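DNA polymerase sliding clamp C (Sulfolobus tokodaii, PDB 3AIZ) forms part of a ring-shaped sliding clamp that encircles DNA and tethers the replicative DNA polymerase and other DNA-processing proteins to it. Local coordinates at residues V3-A8 / D85-E90; T17-I22 / V69-F74; L34-I39 / I49-G54; E147-D152 / L165-D170; T214-F219 / R228-Q233. One frame throughout, in Å; residues are numbered along the deposited sequence.

Interaction 1: V3-A8 / D85-E90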
# COMPACT_ATOMS: atom_id res chain seq x y z
N VAL C 3 26.87 23.55 -30.47
CA VAL C 3 25.72 22.74 -30.83
C VAL C 3 24.52 23.03 -29.93
O VAL C 3 24.69 23.32 -28.74
CB VAL C 3 26.06 21.23 -30.76
CG1 VAL C 3 24.82 20.39 -30.96
CG2 VAL C 3 27.12 20.88 -31.80
N LYS C 4 23.32 22.96 -30.49
CA LYS C 4 22.10 23.24 -29.73
C LYS C 4 21.06 22.14 -29.87
O LYS C 4 20.69 21.76 -30.98
CB LYS C 4 21.50 24.59 -30.16
CG LYS C 4 20.18 24.91 -29.49
CD LYS C 4 19.58 26.20 -30.04
CE LYS C 4 18.25 26.52 -29.37
NZ LYS C 4 17.66 27.79 -29.89
N VAL C 5 20.58 21.64 -28.74
CA VAL C 5 19.54 20.62 -28.72
C VAL C 5 18.24 21.20 -28.17
O VAL C 5 18.25 21.93 -27.19
CB VAL C 5 19.95 19.43 -27.83
CG1 VAL C 5 18.81 18.42 -27.73
CG2 VAL C 5 21.20 18.76 -28.38
N ILE C 6 17.12 20.87 -28.81
CA ILE C 6 15.82 21.34 -28.34
C ILE C 6 15.23 20.41 -27.29
O ILE C 6 15.05 20.80 -26.14
CB ILE C 6 14.83 21.53 -29.50
CG1 ILE C 6 15.30 22.67 -30.41
CG2 ILE C 6 13.44 21.83 -28.96
CD1 ILE C 6 14.37 22.96 -31.57
N ASP C 7 14.91 19.18 -27.68
CA ASP C 7 14.39 18.19 -26.75
C ASP C 7 15.52 17.61 -25.90
O ASP C 7 15.90 16.45 -26.07
CB ASP C 7 13.65 17.08 -27.49
CG ASP C 7 12.93 16.12 -26.55
OD1 ASP C 7 13.05 16.30 -25.32
OD2 ASP C 7 12.26 15.20 -27.04
N ALA C 8 16.05 18.43 -25.00
CA ALA C 8 17.19 18.04 -24.18
C ALA C 8 16.82 17.00 -23.13
O ALA C 8 17.69 16.35 -22.56
CB ALA C 8 17.82 19.26 -23.53
N ASP C 85 13.45 23.03 -21.57
CA ASP C 85 14.85 23.45 -21.55
C ASP C 85 15.53 23.17 -22.88
O ASP C 85 15.40 22.08 -23.43
CB ASP C 85 15.61 22.74 -20.44
CG ASP C 85 15.62 23.52 -19.15
OD1 ASP C 85 15.51 24.77 -19.20
OD2 ASP C 85 15.76 22.90 -18.07
N SER C 86 16.25 24.16 -23.40
CA SER C 86 17.09 23.97 -24.57
C SER C 86 18.53 23.81 -24.11
O SER C 86 18.95 24.44 -23.14
CB SER C 86 16.96 25.15 -25.54
OG SER C 86 17.32 26.37 -24.92
N LEU C 87 19.29 22.96 -24.79
CA LEU C 87 20.65 22.66 -24.37
C LEU C 87 21.69 23.16 -25.36
O LEU C 87 21.47 23.15 -26.57
CB LEU C 87 20.81 21.16 -24.14
CG LEU C 87 22.14 20.68 -23.56
CD1 LEU C 87 21.91 19.64 -22.48
CD2 LEU C 87 23.05 20.14 -24.66
N TYR C 88 22.83 23.61 -24.84
CA TYR C 88 23.93 24.09 -25.67
C TYR C 88 25.24 23.43 -25.26
O TYR C 88 25.58 23.38 -24.08
CB TYR C 88 24.07 25.61 -25.57
CG TYR C 88 22.90 26.39 -26.12
CD1 TYR C 88 21.81 26.71 -25.31
CD2 TYR C 88 22.88 26.83 -27.44
CE1 TYR C 88 20.74 27.43 -25.81
CE2 TYR C 88 21.81 27.55 -27.94
CZ TYR C 88 20.74 27.85 -27.12
OH TYR C 88 19.68 28.56 -27.61
N LEU C 89 25.97 22.92 -26.25
CA LEU C 89 27.29 22.35 -26.00
C LEU C 89 28.33 23.19 -26.73
O LEU C 89 28.10 23.64 -27.85
CB LEU C 89 27.35 20.90 -26.48
CG LEU C 89 26.38 19.93 -25.79
CD1 LEU C 89 26.39 18.58 -26.48
CD2 LEU C 89 26.71 19.80 -24.32
N GLU C 90 29.48 23.41 -26.09
CA GLU C 90 30.48 24.30 -26.65
C GLU C 90 31.86 24.06 -26.03
O GLU C 90 31.98 23.38 -25.02
CB GLU C 90 30.05 25.76 -26.43
CG GLU C 90 30.80 26.78 -27.28
CD GLU C 90 30.16 28.15 -27.22
OE1 GLU C 90 29.11 28.30 -26.56
OE2 GLU C 90 30.71 29.09 -27.85

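Interaction 2: T17-I22 / V69-F74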
# COMPACT_ATOMS: atom_id res chain seq x y z
N THR C 17 21.90 6.28 -20.05
CA THR C 17 22.04 4.88 -20.44
C THR C 17 23.50 4.47 -20.41
O THR C 17 23.85 3.41 -19.89
CB THR C 17 21.49 4.63 -21.86
OG1 THR C 17 20.09 4.89 -21.90
CG2 THR C 17 21.73 3.18 -22.27
N LEU C 18 24.36 5.33 -20.96
CA LEU C 18 25.79 5.05 -21.04
C LEU C 18 26.43 4.90 -19.67
O LEU C 18 27.41 4.17 -19.51
CB LEU C 18 26.51 6.13 -21.85
CG LEU C 18 26.15 6.23 -23.33
CD1 LEU C 18 26.87 7.40 -23.98
CD2 LEU C 18 26.48 4.93 -24.05
N GLU C 19 25.89 5.59 -18.67
CA GLU C 19 26.41 5.50 -17.31
C GLU C 19 26.44 4.05 -16.83
O GLU C 19 27.29 3.67 -16.03
CB GLU C 19 25.57 6.34 -16.35
CG GLU C 19 25.92 7.81 -16.33
CD GLU C 19 25.10 8.58 -15.31
OE1 GLU C 19 23.89 8.31 -15.18
OE2 GLU C 19 25.68 9.47 -14.63
N GLU C 20 25.50 3.25 -17.32
CA GLU C 20 25.39 1.85 -16.94
C GLU C 20 26.58 1.03 -17.45
O GLU C 20 26.87 -0.04 -16.92
CB GLU C 20 24.09 1.25 -17.46
CG GLU C 20 22.83 2.00 -17.03
CD GLU C 20 22.46 1.76 -15.58
OE1 GLU C 20 23.14 0.95 -14.92
OE2 GLU C 20 21.49 2.38 -15.11
N PHE C 21 27.26 1.55 -18.47
CA PHE C 21 28.32 0.79 -19.13
C PHE C 21 29.72 1.37 -18.92
O PHE C 21 30.66 0.63 -18.64
CB PHE C 21 28.03 0.67 -20.63
CG PHE C 21 26.75 -0.05 -20.93
CD1 PHE C 21 25.56 0.65 -21.05
CD2 PHE C 21 26.73 -1.42 -21.09
CE1 PHE C 21 24.37 -0.01 -21.33
CE2 PHE C 21 25.55 -2.09 -21.37
CZ PHE C 21 24.37 -1.38 -21.49
N ILE C 22 29.85 2.69 -19.05
CA ILE C 22 31.17 3.32 -19.01
C ILE C 22 31.23 4.53 -18.08
O ILE C 22 30.21 5.15 -17.78
CB ILE C 22 31.64 3.72 -20.41
CG1 ILE C 22 30.64 4.68 -21.06
CG2 ILE C 22 31.82 2.49 -21.28
CD1 ILE C 22 30.95 4.99 -22.50
N VAL C 69 35.00 13.50 -21.26
CA VAL C 69 34.49 14.05 -20.02
C VAL C 69 33.91 12.96 -19.12
O VAL C 69 33.27 12.03 -19.59
CB VAL C 69 33.40 15.11 -20.29
CG1 VAL C 69 32.23 14.50 -21.05
CG2 VAL C 69 32.92 15.73 -18.98
N LYS C 70 34.16 13.08 -17.82
CA LYS C 70 33.60 12.15 -16.85
C LYS C 70 32.08 12.15 -16.98
O LYS C 70 31.43 13.17 -16.77
CB LYS C 70 34.01 12.53 -15.43
CG LYS C 70 33.50 11.58 -14.36
CD LYS C 70 33.83 12.08 -12.96
CE LYS C 70 33.27 11.15 -11.89
NZ LYS C 70 33.47 11.69 -10.52
N LEU C 71 31.51 10.99 -17.32
CA LEU C 71 30.09 10.90 -17.63
C LEU C 71 29.18 11.24 -16.45
O LEU C 71 28.10 11.79 -16.64
CB LEU C 71 29.76 9.50 -18.17
CG LEU C 71 28.39 9.33 -18.83
CD1 LEU C 71 28.23 10.30 -19.98
CD2 LEU C 71 28.21 7.90 -19.30
N GLU C 72 29.62 10.91 -15.24
CA GLU C 72 28.80 11.15 -14.05
C GLU C 72 28.49 12.64 -13.85
O GLU C 72 27.34 13.01 -13.62
CB GLU C 72 29.48 10.59 -12.80
CG GLU C 72 28.68 10.79 -11.52
CD GLU C 72 29.45 10.39 -10.28
OE1 GLU C 72 30.53 9.78 -10.41
OE2 GLU C 72 28.97 10.69 -9.16
N ASP C 73 29.51 13.47 -13.92
CA ASP C 73 29.35 14.91 -13.76
C ASP C 73 28.50 15.49 -14.88
O ASP C 73 27.65 16.35 -14.66
CB ASP C 73 30.71 15.60 -13.72
CG ASP C 73 31.53 15.19 -12.52
OD1 ASP C 73 30.94 14.77 -11.50
OD2 ASP C 73 32.78 15.27 -12.60
N PHE C 74 28.75 15.01 -16.10
CA PHE C 74 28.03 15.48 -17.27
C PHE C 74 26.56 15.08 -17.20
O PHE C 74 25.69 15.82 -17.65
CB PHE C 74 28.67 14.91 -18.55
CG PHE C 74 28.03 15.40 -19.81
CD1 PHE C 74 28.11 16.73 -20.18
CD2 PHE C 74 27.35 14.52 -20.64
CE1 PHE C 74 27.53 17.17 -21.36
CE2 PHE C 74 26.76 14.96 -21.81
CZ PHE C 74 26.85 16.29 -22.17

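Interaction 3: L34-I39 / I49-G54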
# COMPACT_ATOMS: atom_id res chain seq x y z
N LEU C 34 27.67 14.14 -34.28
CA LEU C 34 28.29 13.72 -33.02
C LEU C 34 28.43 12.21 -32.94
O LEU C 34 27.44 11.48 -32.87
CB LEU C 34 27.47 14.23 -31.83
CG LEU C 34 27.92 13.75 -30.45
CD1 LEU C 34 29.39 14.09 -30.21
CD2 LEU C 34 27.05 14.36 -29.36
N LYS C 35 29.67 11.73 -32.95
CA LYS C 35 29.95 10.31 -32.81
C LYS C 35 30.41 10.00 -31.39
O LYS C 35 31.31 10.64 -30.87
CB LYS C 35 31.00 9.85 -33.82
CG LYS C 35 30.55 9.97 -35.27
CD LYS C 35 31.63 9.50 -36.22
CE LYS C 35 31.19 9.65 -37.67
NZ LYS C 35 32.21 9.12 -38.62
N ILE C 36 29.77 9.01 -30.77
CA ILE C 36 30.13 8.58 -29.43
C ILE C 36 30.38 7.09 -29.45
O ILE C 36 29.57 6.32 -29.98
CB ILE C 36 29.03 8.90 -28.41
CG1 ILE C 36 28.70 10.40 -28.42
CG2 ILE C 36 29.46 8.46 -27.02
CD1 ILE C 36 27.53 10.76 -27.56
N ARG C 37 31.50 6.67 -28.87
CA ARG C 37 31.90 5.27 -28.93
C ARG C 37 32.61 4.87 -27.65
O ARG C 37 33.58 5.51 -27.23
CB ARG C 37 32.81 5.04 -30.14
CG ARG C 37 33.37 3.65 -30.24
CD ARG C 37 34.10 3.46 -31.56
NE ARG C 37 33.21 3.67 -32.71
CZ ARG C 37 33.57 3.48 -33.97
NH1 ARG C 37 34.80 3.08 -34.26
NH2 ARG C 37 32.69 3.69 -34.95
N GLY C 38 32.13 3.80 -27.02
CA GLY C 38 32.72 3.31 -25.79
C GLY C 38 32.63 1.81 -25.65
O GLY C 38 31.99 1.14 -26.46
N ILE C 39 33.27 1.27 -24.62
CA ILE C 39 33.23 -0.16 -24.35
C ILE C 39 33.38 -0.43 -22.86
O ILE C 39 34.33 0.04 -22.22
CB ILE C 39 34.33 -0.90 -25.14
CG1 ILE C 39 34.26 -2.41 -24.89
CG2 ILE C 39 35.71 -0.36 -24.79
CD1 ILE C 39 35.31 -3.20 -25.64
N ILE C 49 27.47 5.04 -31.15
CA ILE C 49 26.39 6.01 -31.31
C ILE C 49 26.70 7.05 -32.37
O ILE C 49 27.83 7.54 -32.47
CB ILE C 49 26.08 6.72 -29.98
CG1 ILE C 49 25.70 5.70 -28.91
CG2 ILE C 49 24.97 7.74 -30.17
CD1 ILE C 49 25.47 6.31 -27.54
N LEU C 50 25.70 7.39 -33.18
CA LEU C 50 25.83 8.45 -34.17
C LEU C 50 24.64 9.40 -34.09
O LEU C 50 23.50 9.01 -34.33
CB LEU C 50 25.93 7.87 -35.58
CG LEU C 50 25.90 8.90 -36.71
CD1 LEU C 50 27.05 9.90 -36.56
CD2 LEU C 50 25.95 8.23 -38.07
N ILE C 51 24.92 10.65 -33.74
CA ILE C 51 23.90 11.68 -33.67
C ILE C 51 24.16 12.72 -34.75
O ILE C 51 24.91 13.67 -34.53
CB ILE C 51 23.87 12.35 -32.29
CG1 ILE C 51 23.78 11.29 -31.19
CG2 ILE C 51 22.71 13.32 -32.20
CD1 ILE C 51 23.80 11.85 -29.79
N PRO C 52 23.55 12.54 -35.93
CA PRO C 52 23.77 13.38 -37.11
C PRO C 52 23.49 14.86 -36.83
O PRO C 52 22.78 15.19 -35.88
CB PRO C 52 22.75 12.85 -38.11
CG PRO C 52 22.50 11.44 -37.69
CD PRO C 52 22.59 11.46 -36.19
N ALA C 53 24.07 15.73 -37.65
CA ALA C 53 23.89 17.17 -37.50
C ALA C 53 22.41 17.55 -37.51
O ALA C 53 21.99 18.44 -36.77
CB ALA C 53 24.64 17.91 -38.59
N GLY C 54 21.63 16.87 -38.34
CA GLY C 54 20.22 17.16 -38.49
C GLY C 54 19.43 16.96 -37.21
O GLY C 54 18.36 17.55 -37.03

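Interaction 4: E147-D152 / L165-D170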
# COMPACT_ATOMS: atom_id res chain seq x y z
N GLU C 147 14.02 -7.48 -16.08
CA GLU C 147 14.88 -7.10 -14.96
C GLU C 147 14.20 -7.42 -13.64
O GLU C 147 14.83 -7.91 -12.70
CB GLU C 147 15.24 -5.62 -15.02
CG GLU C 147 16.12 -5.15 -13.87
CD GLU C 147 16.23 -3.64 -13.80
OE1 GLU C 147 15.82 -2.97 -14.77
OE2 GLU C 147 16.73 -3.14 -12.77
N ASP C 148 12.90 -7.14 -13.56
CA ASP C 148 12.12 -7.46 -12.37
C ASP C 148 12.09 -8.96 -12.13
O ASP C 148 12.22 -9.42 -10.99
CB ASP C 148 10.69 -6.92 -12.50
CG ASP C 148 10.61 -5.42 -12.26
OD1 ASP C 148 11.57 -4.85 -11.71
OD2 ASP C 148 9.58 -4.81 -12.62
N ILE C 149 11.92 -9.73 -13.20
CA ILE C 149 11.95 -11.19 -13.11
C ILE C 149 13.29 -11.64 -12.54
O ILE C 149 13.34 -12.48 -11.64
CB ILE C 149 11.73 -11.85 -14.48
CG1 ILE C 149 10.32 -11.56 -14.99
CG2 ILE C 149 11.97 -13.35 -14.39
CD1 ILE C 149 10.02 -12.19 -16.34
N GLY C 150 14.37 -11.08 -13.07
CA GLY C 150 15.70 -11.40 -12.61
C GLY C 150 16.30 -12.58 -13.36
O GLY C 150 15.59 -13.30 -14.06
N GLY C 151 17.60 -12.76 -13.20
CA GLY C 151 18.29 -13.85 -13.86
C GLY C 151 19.72 -13.48 -14.22
O GLY C 151 20.12 -12.32 -14.09
N ASP C 152 20.48 -14.46 -14.67
CA ASP C 152 21.88 -14.25 -15.03
C ASP C 152 22.04 -13.99 -16.52
O ASP C 152 23.03 -13.40 -16.95
CB ASP C 152 22.72 -15.46 -14.61
CG ASP C 152 22.67 -15.72 -13.12
OD1 ASP C 152 22.45 -14.76 -12.35
OD2 ASP C 152 22.85 -16.89 -12.71
N LEU C 165 12.07 -13.99 -25.74
CA LEU C 165 13.05 -13.59 -24.73
C LEU C 165 12.84 -14.39 -23.45
O LEU C 165 11.80 -14.26 -22.80
CB LEU C 165 12.94 -12.10 -24.44
CG LEU C 165 12.97 -11.17 -25.66
CD1 LEU C 165 13.00 -9.72 -25.21
CD2 LEU C 165 14.16 -11.49 -26.54
N SER C 166 13.82 -15.21 -23.10
CA SER C 166 13.73 -16.03 -21.90
C SER C 166 14.68 -15.55 -20.81
O SER C 166 15.89 -15.72 -20.92
CB SER C 166 14.01 -17.50 -22.24
OG SER C 166 13.09 -17.99 -23.18
N ALA C 167 14.12 -14.95 -19.77
CA ALA C 167 14.91 -14.55 -18.61
C ALA C 167 15.36 -15.78 -17.84
O ALA C 167 14.62 -16.32 -17.02
CB ALA C 167 14.10 -13.63 -17.72
N ASN C 168 16.59 -16.22 -18.10
CA ASN C 168 17.12 -17.44 -17.52
C ASN C 168 17.60 -17.27 -16.09
O ASN C 168 18.71 -16.79 -15.85
CB ASN C 168 18.25 -18.00 -18.38
CG ASN C 168 17.83 -18.22 -19.81
OD1 ASN C 168 16.84 -18.91 -20.08
ND2 ASN C 168 18.57 -17.65 -20.74
N SER C 169 16.77 -17.67 -15.14
CA SER C 169 17.16 -17.67 -13.73
C SER C 169 18.01 -18.90 -13.46
O SER C 169 18.67 -19.42 -14.36
CB SER C 169 15.92 -17.68 -12.85
OG SER C 169 15.00 -16.67 -13.25
N ASP C 170 18.01 -19.36 -12.22
CA ASP C 170 18.75 -20.56 -11.86
C ASP C 170 17.81 -21.76 -11.81
O ASP C 170 16.89 -21.81 -10.99
CB ASP C 170 19.47 -20.38 -10.52
CG ASP C 170 20.50 -21.46 -10.26
OD1 ASP C 170 20.76 -22.26 -11.18
OD2 ASP C 170 21.05 -21.50 -9.14

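Interaction 5: T214-F219 / R228-Q233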
# COMPACT_ATOMS: atom_id res chain seq x y z
N THR C 214 12.03 3.63 -32.47
CA THR C 214 12.01 2.20 -32.75
C THR C 214 13.37 1.58 -32.47
O THR C 214 14.39 2.26 -32.49
CB THR C 214 11.61 1.91 -34.21
OG1 THR C 214 12.60 2.43 -35.10
CG2 THR C 214 10.26 2.54 -34.52
N VAL C 215 13.38 0.27 -32.21
CA VAL C 215 14.62 -0.44 -31.92
C VAL C 215 14.76 -1.68 -32.79
O VAL C 215 13.82 -2.45 -32.95
CB VAL C 215 14.69 -0.85 -30.43
CG1 VAL C 215 13.45 -1.63 -30.03
CG2 VAL C 215 15.95 -1.66 -30.16
N GLU C 216 15.95 -1.86 -33.37
CA GLU C 216 16.21 -3.02 -34.21
C GLU C 216 17.03 -4.06 -33.46
O GLU C 216 18.10 -3.77 -32.95
CB GLU C 216 16.92 -2.60 -35.50
CG GLU C 216 16.11 -1.63 -36.35
CD GLU C 216 16.86 -1.16 -37.58
OE1 GLU C 216 17.63 -1.95 -38.15
OE2 GLU C 216 16.66 0.01 -37.98
N ILE C 217 16.49 -5.28 -33.40
CA ILE C 217 17.12 -6.37 -32.68
C ILE C 217 17.69 -7.40 -33.65
O ILE C 217 16.96 -7.95 -34.47
CB ILE C 217 16.11 -7.09 -31.76
CG1 ILE C 217 15.29 -6.06 -30.98
CG2 ILE C 217 16.83 -8.05 -30.82
CD1 ILE C 217 14.11 -6.65 -30.24
N ALA C 218 18.99 -7.65 -33.57
CA ALA C 218 19.65 -8.61 -34.45
C ALA C 218 20.62 -9.48 -33.66
O ALA C 218 21.32 -9.00 -32.77
CB ALA C 218 20.37 -7.88 -35.57
N PHE C 219 20.65 -10.77 -33.98
CA PHE C 219 21.50 -11.70 -33.25
C PHE C 219 21.64 -13.03 -33.98
O PHE C 219 21.02 -13.25 -35.01
CB PHE C 219 20.94 -11.94 -31.85
CG PHE C 219 19.62 -12.65 -31.85
CD1 PHE C 219 18.43 -11.94 -31.86
CD2 PHE C 219 19.56 -14.04 -31.83
CE1 PHE C 219 17.21 -12.59 -31.86
CE2 PHE C 219 18.35 -14.69 -31.83
CZ PHE C 219 17.17 -13.97 -31.84
N ARG C 228 20.00 -1.86 -31.90
CA ARG C 228 20.11 -0.53 -32.47
C ARG C 228 18.89 0.29 -32.12
O ARG C 228 17.81 0.10 -32.68
CB ARG C 228 20.27 -0.59 -33.99
CG ARG C 228 19.89 0.72 -34.68
CD ARG C 228 20.33 0.75 -36.13
NE ARG C 228 21.78 0.76 -36.26
CZ ARG C 228 22.43 1.11 -37.36
NH1 ARG C 228 21.75 1.48 -38.44
NH2 ARG C 228 23.75 1.10 -37.39
N TYR C 229 19.06 1.21 -31.18
CA TYR C 229 17.99 2.13 -30.83
C TYR C 229 18.01 3.31 -31.79
O TYR C 229 18.85 4.20 -31.69
CB TYR C 229 18.14 2.61 -29.39
CG TYR C 229 17.84 1.55 -28.36
CD1 TYR C 229 18.85 0.78 -27.81
CD2 TYR C 229 16.54 1.32 -27.93
CE1 TYR C 229 18.58 -0.19 -26.86
CE2 TYR C 229 16.26 0.35 -26.99
CZ TYR C 229 17.28 -0.40 -26.45
OH TYR C 229 17.01 -1.37 -25.51
N ASN C 230 17.07 3.30 -32.74
CA ASN C 230 16.99 4.36 -33.74
C ASN C 230 16.74 5.73 -33.12
O ASN C 230 15.99 5.86 -32.15
CB ASN C 230 15.89 4.04 -34.76
CG ASN C 230 16.20 2.80 -35.58
OD1 ASN C 230 15.31 1.99 -35.85
ND2 ASN C 230 17.45 2.65 -35.98
N LEU C 231 17.38 6.74 -33.68
CA LEU C 231 17.22 8.11 -33.22
C LEU C 231 16.71 8.98 -34.36
O LEU C 231 16.90 8.65 -35.53
CB LEU C 231 18.55 8.66 -32.70
CG LEU C 231 19.12 7.99 -31.46
CD1 LEU C 231 20.54 8.46 -31.20
CD2 LEU C 231 18.24 8.25 -30.24
N PRO C 232 16.05 10.10 -34.02
CA PRO C 232 15.55 11.04 -35.03
C PRO C 232 16.64 11.48 -35.99
O PRO C 232 17.82 11.46 -35.64
CB PRO C 232 15.08 12.23 -34.19
CG PRO C 232 14.71 11.63 -32.87
CD PRO C 232 15.68 10.50 -32.65
N GLN C 233 16.25 11.85 -37.20
CA GLN C 233 17.18 12.35 -38.21
C GLN C 233 18.25 11.32 -38.57
O GLN C 233 19.42 11.66 -38.72
CB GLN C 233 17.83 13.66 -37.75
CG GLN C 233 16.82 14.73 -37.36
CD GLN C 233 15.86 15.06 -38.49
OE1 GLN C 233 16.22 15.02 -39.67
NE2 GLN C 233 14.62 15.40 -38.13

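Interaction 1: V3-A8 / D85-E90
The ring of Tyr88 and the chain of Lys4 lie side by side and point the same way. They sit on neighbouring antiparallel strands, 2-5 and 86-91, of the N-terminal PCNA domain. The lysine runs obliquely past the CD2, CE2 and OH side of the ring. Lys4 CG is 3.5 Å from Tyr88 CE2, and farther out Lys4 CE comes within 3.1 Å of Tyr88 OH. Lys4 CG is anti to its backbone N (chi1 176°), while Tyr88 CG stands beside its own N (chi1 -65°). Beyond the lysine, Tyr88 also touches Thr100 and Asp102 of strand 97-102.

Lys4 and Tyr88 form a non-hydrogen-bonded pair. A hydrogen-bonded pair follows on either side of it, Val3 with Leu89 and Val5 with Leu87. Val3 N donates to Leu89 O at 2.9 Å, and Leu89 N returns a bond to Val3 O. Val5 N and Leu87 O are 2.8 Å apart, and Leu87 N in turn donates to Val5 O. The four bonds satisfy these buried backbone groups.

Val3, Val5, Leu87 and Leu89 face the other side of the sheet. There Leu78 and Phe74 of helix 71-78 pack on Leu87 and Leu89. After Ile6 the chain makes an inverse gamma turn at Asp7, the N-cap residue of helix 8-18. The first residue of that helix closes the contact, with Ala8 CB 3.6 Å from Leu87 CB.

Interaction 2: T17-I22 / V69-F74
Leu71 carries most of this contact, pressing one methyl against the chain around Leu18 and Glu19. Its CD2 lies 3.3 Å from Glu19 N and 3.5 Å from Leu18 CB. Leu71 CG, anti to its backbone N (chi1 -167°), is placed 3.8 Å from Glu19 CG, and these two side chains cross obliquely. Ile22 adds a looser approach, with its O 3.7 Å from Leu71 CD2.

The carboxylate of Glu19 reaches past the leucine to the next residue, where OE2 is 3.6 Å from Glu72 CA. No hydrogen bond joins the two segments, so the contact rests on apolar packing and backbone contacts.

Each side is held by bonds within its own segment. Leu18 O accepts from both Phe21 N and Ile22 N, which helps hold the turn that Leu71 CD2 packs against. Lys70 is the N-cap residue of helix 71-78, and its NZ forms a salt bridge with Glu72 OE1 at 3.5 Å.

The contact joins the end of helix 8-18 to the start of helix 71-78. Leu18 also packs on Ile47 and Ile49 of strand 45-52. Three residues before Leu18 and three after Leu71, Phe15 and Phe74 meet edge-to-face.

Interaction 3: L34-I39 / I49-G54
Ile51 packs against Leu34 across the antiparallel hairpin of strands 33-39 and 45-52. Its side chain can be followed outward. Ile51 CB starts 3.7 Å from Leu34 O and 4.1 Å from Leu34 CB. Ile51 CG1 stands beside its own backbone N (chi1 -52°) and still passes Leu34 O, at 4.0 Å. At the tip, Ile51 CD1 meets Leu34 CD2 at 4.1 Å and comes loosely to Ile36 CD1. The Leu34 and Ile51 side chains lie side by side and point the same way.

The next pair on this face is Ile36 with Ile49, whose CB atoms are 4.0 Å apart. Both are hydrogen-bonded pairs. Leu34 N donates to Ile51 O and Ile51 N to Leu34 O. The N of Leu34 sits above the plane of the Ile51 carbonyl, 40° out of it. Ile36 N donates to Ile49 O, and Ile49 N gives a 2.7 Å bond to Ile36 O.

Between them Lys35 and Leu50 form the non-hydrogen-bonded pair on the opposite face. Here Lys35 CG touches Leu50 CD1 at 3.7 Å, and the rest of the lysine chain leads away.

Helix 8-18 covers the face of Leu34, Ile36, Ile49 and Ile51 through Phe11, Ile14 and Phe15. The chemistry is therefore two-sided. The buried branched chains make one face apolar, and paired N-H and C=O groups satisfy the backbone. The other face is mixed, with the exposed Lys35 beside Leu50, which packs on Tyr236.

Interaction 4: E147-D152 / L165-D170
Ile149, on the last turn of helix 136-149, meets Ala167 near the end of strand 162-168. The contact is between methyl groups. Ile149 CG2, the branch anti to the backbone N, lies 4.0 Å from Ala167 CB. The carbonyl of Gly150 flanks the same alanine, its O also 4.0 Å from Ala167 CB.

The helix ends at Gly150, the first residue to leave helical angles, with a positive phi of 89°. The backbone angles of Gly150 and Gly151 both call for glycine, because a CB would be jammed against the preceding carbonyl O. At Gly151 it would also clash with Asn168 O. Bare of a side chain, Gly151 passes close to residues 168-169, at the end of strand 162-168. Its CA is 3.6 Å from Asn168 O. One hydrogen bond ties the segments together, from Asp152 N to Asn168 O at 3.2 Å.

This is the link from helix to sheet in the C-terminal PCNA domain. Strand 153-159 pairs with strand 162-168, so the loop 150-152 lies beside the end of strand 162-168. In sliding clamps the helices line the central hole, and helix 136-149 is consistent with that place.

Asn168 ND2 donates to Thr155 OG1 on strand 153-159. Ser169 OG comes within 3.5 Å of Gly150 O.

Interaction 5: T214-F219 / R228-Q233
Glu216, Asn230 and Arg228 bury the most surface here, and they sit together on one side of strands 214-220 and 223-231, a beta hairpin. Glu216 and Arg228 form a hydrogen-bonded pair. Glu216 N donates to Arg228 O at 2.8 Å, and Arg228 N returns a bond to Glu216 O at 2.9 Å. Both bonds are nearly straight at the hydrogen.

Glu216 CG stands beside its backbone N (chi1 -61°), and the chain is extended from there. Its carboxylate arrives at the side-chain amide of Asn230. The two side chains cross at about a right angle, with their flat groups turned 62° apart. Arg228 follows another path. Arg228 CD lies 4.2 Å from Glu216 OE2. The chain then bends at chi3 (-67°), which turns NE to its salt bridge with Asp238 of the next strand. Arg228 NE stays 5.3 Å from Glu216 OE1. The arginine also makes a cation-pi contact with Tyr236.

Asn230 binds the other strand through its backbone as well. Its N donates to Thr214 O at 2.9 Å, nearly along the C=O axis. Asn230 CB lies 3.3 Å from the same oxygen.

Val215 and Tyr229 pair on the opposite side. Val215 CG2 sits over one face of the Tyr229 ring, 3.9 Å from its centroid, a CH-pi contact. Phe139 of helix 136-149 packs on both residues. That helix covers the Val215 and Tyr229 face, in keeping with the PCNA fold, where helices lie on the inner side of the sheets.

Overall arrangement
Interactions 1, 2 and 3 belong to the N-terminal PCNA domain, and interactions 4 and 5 follow in the C-terminal one. Along the chain, 34-39/49-54 falls between the segments of interaction 2, which fall between those of interaction 1. Interaction 2 touches both others, and it meets interaction 3 through Ile22 against Gly38. Interactions 3 and 5 are about 14 Å apart between centres. They are hairpins of one antiparallel sheet, where strands 45-52 and 235-241 join the domains. Gly54 and Pro52 pack on Gln233 there. Interaction 4 lies farthest out, its centre about 38 Å from that of interaction 1. The shared sheet runs from one domain into the other.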